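Local coordinates for glutathione S-transferase-like protein (Methylobacillus flagellatus, PDB 4GLT) that binds glutathione and probably works as a glutathione S-transferase, a transferase that uses this tripeptide, at residues L156-C169 / Q200-R214. Sequence-based numbering, arbitrary orientation.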
loop_
_atom_site.group_PDB
_atom_site.type_symbol
_atom_site.label_atom_id
_atom_site.label_comp_id
_atom_site.label_asym_id
_atom_site.label_seq_id
_atom_site.Cartn_x
_atom_site.Cartn_y
_atom_site.Cartn_z
ATOM N N LEU A 156 4.876 -16.976 0.230
ATOM C CA LEU A 156 5.321 -17.805 1.354
ATOM C C LEU A 156 6.576 -18.595 1.037
ATOM O O LEU A 156 7.466 -18.710 1.881
ATOM C CB LEU A 156 4.215 -18.763 1.788
ATOM C CG LEU A 156 2.996 -18.096 2.421
ATOM C CD1 LEU A 156 1.880 -19.114 2.612
ATOM C CD2 LEU A 156 3.373 -17.433 3.739
ATOM N N ARG A 157 6.651 -19.148 -0.170
ATOM C CA ARG A 157 7.824 -19.922 -0.552
ATOM C C ARG A 157 9.035 -19.019 -0.607
ATOM O O ARG A 157 10.118 -19.392 -0.162
ATOM C CB ARG A 157 7.622 -20.617 -1.900
ATOM C CG ARG A 157 6.704 -21.824 -1.822
ATOM C CD ARG A 157 6.879 -22.758 -3.010
ATOM N NE ARG A 157 6.361 -24.091 -2.710
ATOM C CZ ARG A 157 6.310 -25.091 -3.584
ATOM N NH1 ARG A 157 6.745 -24.914 -4.824
ATOM N NH2 ARG A 157 5.821 -26.269 -3.218
ATOM N N ARG A 158 8.845 -17.821 -1.146
ATOM C CA ARG A 158 9.938 -16.869 -1.257
ATOM C C ARG A 158 10.422 -16.440 0.121
ATOM O O ARG A 158 11.615 -16.469 0.405
ATOM C CB ARG A 158 9.509 -15.649 -2.072
ATOM C CG ARG A 158 10.553 -14.546 -2.134
ATOM C CD ARG A 158 11.765 -15.001 -2.932
ATOM N NE ARG A 158 12.861 -14.031 -2.905
ATOM C CZ ARG A 158 13.830 -13.978 -3.818
ATOM N NH1 ARG A 158 13.831 -14.832 -4.833
ATOM N NH2 ARG A 158 14.795 -13.073 -3.723
ATOM N N MET A 159 9.499 -16.018 0.978
ATOM C CA MET A 159 9.892 -15.628 2.320
ATOM C C MET A 159 10.654 -16.777 2.974
ATOM O O MET A 159 11.747 -16.591 3.520
ATOM C CB MET A 159 8.675 -15.211 3.137
ATOM C CG MET A 159 8.186 -13.813 2.791
ATOM S SD MET A 159 6.588 -13.381 3.501
ATOM C CE MET A 159 6.385 -11.714 2.878
ATOM N N ASP A 160 10.094 -17.976 2.869
ATOM C CA ASP A 160 10.685 -19.135 3.512
ATOM C C ASP A 160 12.107 -19.413 3.038
ATOM O O ASP A 160 12.946 -19.831 3.828
ATOM C CB ASP A 160 9.817 -20.381 3.335
ATOM C CG ASP A 160 10.357 -21.571 4.112
ATOM O OD1 ASP A 160 10.741 -22.573 3.476
ATOM O OD2 ASP A 160 10.418 -21.494 5.359
ATOM N N GLN A 161 12.374 -19.189 1.755
ATOM C CA GLN A 161 13.727 -19.349 1.227
ATOM C C GLN A 161 14.657 -18.269 1.764
ATOM O O GLN A 161 15.835 -18.517 2.018
ATOM C CB GLN A 161 13.722 -19.298 -0.297
ATOM C CG GLN A 161 13.288 -20.587 -0.960
ATOM C CD GLN A 161 12.622 -20.336 -2.296
ATOM O OE1 GLN A 161 12.669 -21.177 -3.193
ATOM N NE2 GLN A 161 11.992 -19.168 -2.438
ATOM N N ASP A 162 14.117 -17.069 1.930
ATOM C CA ASP A 162 14.914 -15.944 2.381
ATOM C C ASP A 162 15.309 -16.037 3.848
ATOM O O ASP A 162 16.173 -15.294 4.308
ATOM C CB ASP A 162 14.184 -14.641 2.088
ATOM C CG ASP A 162 14.124 -14.354 0.614
ATOM O OD1 ASP A 162 14.754 -15.112 -0.144
ATOM O OD2 ASP A 162 13.461 -13.383 0.210
ATOM N N LEU A 163 14.695 -16.961 4.576
ATOM C CA LEU A 163 14.961 -17.090 6.005
ATOM C C LEU A 163 15.757 -18.344 6.328
ATOM O O LEU A 163 15.851 -18.751 7.484
ATOM C CB LEU A 163 13.656 -17.068 6.802
ATOM C CG LEU A 163 12.920 -15.732 6.843
ATOM C CD1 LEU A 163 11.584 -15.887 7.557
ATOM C CD2 LEU A 163 13.766 -14.654 7.507
ATOM N N GLU A 164 16.338 -18.953 5.301
ATOM C CA GLU A 164 17.157 -20.132 5.498
ATOM C C GLU A 164 18.140 -19.941 6.634
ATOM O O GLU A 164 18.081 -20.649 7.644
ATOM C CB GLU A 164 17.910 -20.496 4.219
ATOM C CG GLU A 164 17.245 -21.597 3.414
ATOM C CD GLU A 164 17.210 -22.918 4.161
ATOM O OE1 GLU A 164 18.108 -23.156 5.000
ATOM O OE2 GLU A 164 16.286 -23.720 3.908
ATOM N N LYS A 165 19.043 -18.982 6.469
ATOM C CA LYS A 165 20.163 -18.848 7.395
ATOM C C LYS A 165 20.087 -17.531 8.138
ATOM O O LYS A 165 21.111 -16.893 8.393
ATOM C CB LYS A 165 21.489 -18.921 6.637
ATOM C CG LYS A 165 21.372 -19.472 5.227
ATOM C CD LYS A 165 22.669 -19.256 4.464
ATOM C CE LYS A 165 23.045 -17.782 4.458
ATOM N NZ LYS A 165 24.443 -17.570 3.996
ATOM N N ARG A 166 18.872 -17.126 8.487
ATOM C CA ARG A 166 18.646 -15.818 9.079
ATOM C C ARG A 166 17.887 -15.920 10.401
ATOM O O ARG A 166 16.958 -16.718 10.543
ATOM C CB ARG A 166 17.859 -14.926 8.107
ATOM C CG ARG A 166 18.429 -14.829 6.696
ATOM C CD ARG A 166 18.008 -13.517 6.039
ATOM N NE ARG A 166 17.823 -13.621 4.590
ATOM C CZ ARG A 166 18.787 -13.445 3.689
ATOM N NH1 ARG A 166 18.514 -13.560 2.393
ATOM N NH2 ARG A 166 20.025 -13.160 4.080
ATOM N N LYS A 167 18.320 -15.182 11.412
ATOM C CA LYS A 167 17.503 -15.042 12.605
ATOM C C LYS A 167 16.238 -14.213 12.353
ATOM O O LYS A 167 15.143 -14.610 12.719
ATOM C CB LYS A 167 18.319 -14.442 13.749
ATOM C CG LYS A 167 19.616 -15.180 14.074
ATOM C CD LYS A 167 19.399 -16.673 14.261
ATOM C CE LYS A 167 20.522 -17.307 15.060
ATOM N NZ LYS A 167 21.820 -17.313 14.332
ATOM N N TRP A 168 16.411 -13.091 11.660
ATOM C CA TRP A 168 15.356 -12.114 11.392
ATOM C C TRP A 168 15.456 -11.738 9.928
ATOM O O TRP A 168 16.417 -12.107 9.271
ATOM C CB TRP A 168 15.499 -10.851 12.243
ATOM C CG TRP A 168 15.266 -11.015 13.714
ATOM C CD1 TRP A 168 16.179 -10.841 14.702
ATOM C CD2 TRP A 168 14.040 -11.354 14.363
ATOM N NE1 TRP A 168 15.608 -11.056 15.921
ATOM C CE2 TRP A 168 14.293 -11.377 15.742
ATOM C CE3 TRP A 168 12.754 -11.646 13.913
ATOM C CZ2 TRP A 168 13.312 -11.678 16.672
ATOM C CZ3 TRP A 168 11.786 -11.944 14.836
ATOM C CH2 TRP A 168 12.068 -11.959 16.200
ATOM N N CYS A 169 14.452 -11.044 9.399
ATOM C CA CYS A 169 14.413 -10.755 7.969
ATOM C C CYS A 169 15.573 -9.922 7.437
ATOM O O CYS A 169 16.149 -10.261 6.420
ATOM C CB CYS A 169 13.119 -10.023 7.622
ATOM S SG CYS A 169 11.620 -10.982 7.834
ATOM N N GLN A 200 5.139 -26.881 6.140
ATOM C CA GLN A 200 5.645 -26.716 4.779
ATOM C C GLN A 200 6.761 -25.674 4.711
ATOM O O GLN A 200 7.647 -25.753 3.860
ATOM C CB GLN A 200 4.517 -26.311 3.828
ATOM C CG GLN A 200 3.154 -26.892 4.170
ATOM C CD GLN A 200 2.219 -26.904 2.973
ATOM O OE1 GLN A 200 2.642 -26.640 1.846
ATOM N NE2 GLN A 200 0.947 -27.214 3.209
ATOM N N TYR A 201 6.711 -24.695 5.604
ATOM C CA TYR A 201 7.696 -23.625 5.612
ATOM C C TYR A 201 8.331 -23.549 6.992
ATOM O O TYR A 201 7.885 -22.779 7.847
ATOM C CB TYR A 201 7.039 -22.289 5.250
ATOM C CG TYR A 201 6.142 -22.339 4.024
ATOM C CD1 TYR A 201 6.676 -22.313 2.740
ATOM C CD2 TYR A 201 4.759 -22.405 4.153
ATOM C CE1 TYR A 201 5.860 -22.356 1.618
ATOM C CE2 TYR A 201 3.936 -22.448 3.040
ATOM C CZ TYR A 201 4.491 -22.427 1.775
ATOM O OH TYR A 201 3.672 -22.467 0.667
ATOM N N PRO A 202 9.378 -24.356 7.212
ATOM C CA PRO A 202 9.995 -24.492 8.529
ATOM C C PRO A 202 10.656 -23.213 9.029
ATOM O O PRO A 202 10.564 -22.905 10.217
ATOM C CB PRO A 202 11.034 -25.608 8.329
ATOM C CG PRO A 202 11.270 -25.673 6.857
ATOM C CD PRO A 202 9.973 -25.265 6.219
ATOM N N ASN A 203 11.317 -22.474 8.141
ATOM C CA ASN A 203 11.910 -21.196 8.529
ATOM C C ASN A 203 10.840 -20.202 8.996
ATOM O O ASN A 203 11.028 -19.487 9.968
ATOM C CB ASN A 203 12.721 -20.594 7.380
ATOM C CG ASN A 203 13.815 -21.517 6.890
ATOM O OD1 ASN A 203 14.715 -21.894 7.646
ATOM N ND2 ASN A 203 13.757 -21.873 5.610
ATOM N N LEU A 204 9.717 -20.165 8.295
ATOM C CA LEU A 204 8.644 -19.240 8.642
ATOM C C LEU A 204 8.014 -19.604 9.984
ATOM O O LEU A 204 7.783 -18.737 10.821
ATOM C CB LEU A 204 7.578 -19.194 7.543
ATOM C CG LEU A 204 7.839 -18.352 6.286
ATOM C CD1 LEU A 204 6.565 -18.206 5.455
ATOM C CD2 LEU A 204 8.382 -16.978 6.650
ATOM N N ALA A 205 7.741 -20.889 10.183
ATOM C CA ALA A 205 7.194 -21.364 11.449
ATOM C C ALA A 205 8.142 -21.038 12.609
ATOM O O ALA A 205 7.699 -20.629 13.683
ATOM C CB ALA A 205 6.917 -22.857 11.382
ATOM N N ARG A 206 9.442 -21.215 12.383
ATOM C CA ARG A 206 10.458 -20.801 13.352
ATOM C C ARG A 206 10.411 -19.302 13.645
ATOM O O ARG A 206 10.551 -18.875 14.794
ATOM C CB ARG A 206 11.851 -21.154 12.850
ATOM C CG ARG A 206 12.947 -20.333 13.516
ATOM C CD ARG A 206 14.317 -20.982 13.350
ATOM N NE ARG A 206 14.633 -21.221 11.944
ATOM C CZ ARG A 206 15.062 -20.281 11.106
ATOM N NH1 ARG A 206 15.227 -19.033 11.531
ATOM N NH2 ARG A 206 15.322 -20.585 9.841
ATOM N N HIS A 207 10.239 -18.505 12.596
ATOM C CA HIS A 207 10.125 -17.065 12.746
ATOM C C HIS A 207 8.866 -16.766 13.547
ATOM O O HIS A 207 8.889 -15.983 14.493
ATOM C CB HIS A 207 10.052 -16.403 11.371
ATOM C CG HIS A 207 10.094 -14.903 11.410
ATOM N ND1 HIS A 207 8.966 -14.125 11.580
ATOM C CD2 HIS A 207 11.131 -14.040 11.285
ATOM C CE1 HIS A 207 9.307 -12.849 11.560
ATOM N NE2 HIS A 207 10.618 -12.770 11.390
ATOM N N TYR A 208 7.769 -17.404 13.156
ATOM C CA TYR A 208 6.483 -17.218 13.815
ATOM C C TYR A 208 6.589 -17.606 15.280
ATOM O O TYR A 208 5.932 -17.021 16.145
ATOM C CB TYR A 208 5.408 -18.063 13.130
ATOM C CG TYR A 208 3.999 -17.711 13.548
ATOM C CD1 TYR A 208 3.472 -16.453 13.286
ATOM C CD2 TYR A 208 3.191 -18.636 14.193
ATOM C CE1 TYR A 208 2.181 -16.126 13.662
ATOM C CE2 TYR A 208 1.900 -18.318 14.572
ATOM C CZ TYR A 208 1.399 -17.061 14.305
ATOM O OH TYR A 208 0.113 -16.739 14.678
ATOM N N ALA A 209 7.425 -18.602 15.550
ATOM C CA ALA A 209 7.688 -19.021 16.915
ATOM C C ALA A 209 8.272 -17.862 17.710
ATOM O O ALA A 209 7.689 -17.428 18.702
ATOM C CB ALA A 209 8.631 -20.212 16.932
ATOM N N ALA A 210 9.427 -17.362 17.271
ATOM C CA ALA A 210 10.033 -16.182 17.885
ATOM C C ALA A 210 9.013 -15.056 18.119
ATOM O O ALA A 210 8.954 -14.481 19.201
ATOM C CB ALA A 210 11.185 -15.682 17.028
ATOM N N MET A 211 8.224 -14.742 17.096
ATOM C CA MET A 211 7.218 -13.676 17.176
ATOM C C MET A 211 6.141 -13.927 18.233
ATOM O O MET A 211 5.761 -13.023 18.979
ATOM C CB MET A 211 6.547 -13.481 15.812
ATOM C CG MET A 211 7.489 -13.032 14.706
ATOM S SD MET A 211 8.181 -11.394 14.999
ATOM C CE MET A 211 6.684 -10.474 15.330
ATOM N N MET A 212 5.630 -15.151 18.276
ATOM C CA MET A 212 4.630 -15.524 19.270
ATOM C C MET A 212 5.112 -15.319 20.702
ATOM O O MET A 212 4.315 -15.356 21.642
ATOM C CB MET A 212 4.223 -16.984 19.082
ATOM C CG MET A 212 3.158 -17.192 18.027
ATOM S SD MET A 212 1.715 -16.200 18.427
ATOM C CE MET A 212 0.418 -17.167 17.653
ATOM N N LYS A 213 6.415 -15.113 20.866
ATOM C CA LYS A 213 6.996 -14.944 22.198
ATOM C C LYS A 213 7.043 -13.485 22.654
ATOM O O LYS A 213 7.512 -13.187 23.752
ATOM C CB LYS A 213 8.397 -15.566 22.261
ATOM C CG LYS A 213 8.417 -17.086 22.184
ATOM C CD LYS A 213 9.838 -17.607 22.011
ATOM C CE LYS A 213 9.853 -19.101 21.728
ATOM N NZ LYS A 213 9.253 -19.890 22.844
ATOM N N ARG A 214 6.503 -12.591 21.841
ATOM C CA ARG A 214 6.467 -11.182 22.190
ATOM C C ARG A 214 5.068 -10.761 22.595
ATOM O O ARG A 214 4.106 -11.025 21.894
ATOM C CB ARG A 214 6.926 -10.327 21.020
ATOM C CG ARG A 214 8.316 -10.621 20.539
ATOM C CD ARG A 214 8.814 -9.519 19.642
ATOM N NE ARG A 214 10.247 -9.624 19.439
ATOM C CZ ARG A 214 11.120 -8.678 19.740
ATOM N NH1 ARG A 214 10.714 -7.536 20.251
ATOM N NH2 ARG A 214 12.405 -8.873 19.522
#
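D160 and L204 mark the closest CA approach between helices 156-162 and 202-212, whose axes pass 8.2 Å apart at 76°, and the loop 163-169 then runs on beside the second helix. The D160 carboxylate reaches the first turn of that helix because CG lies anti to the backbone N (chi1 -175°); there OD2 accepts the L204 N-H at 3.3 Å, met nearly along its own C-O bond. N203 ND2 adds weak bonds to the same OD2 and to D160 O. Shortened to an alanine here, the side chain would probably leave the L204 amide without its acceptor and remove a negative charge from the helix start. On the N-terminal side of D160, L156 CB sits over one face of the Y201 ring, 3.9 Å from its centroid, while R157 CG meets the ring edge. L204 spreads its methyls between L156 CD2 and L163 CD1. Farther along, R206 bends at chi3 and grips the loop twice: NH2 bonds L163 O in the guanidinium plane at 3.0 Å, and NH1 bonds R166 O at 3.1 Å. The W168 six-membered ring and H207 form an offset edge-to-face pair, W168 giving the edge, planes at 90°; M211 SD lies 3.7 Å from W168 CZ3, an oblique Met-aromatic contact. H207 NE2 and C169 N both bond D178 OD1, tying loop and helix 202-212 to helix 176-191. Such steep helix packing belongs to the all-helical C-terminal domain of the glutathione S-transferase fold.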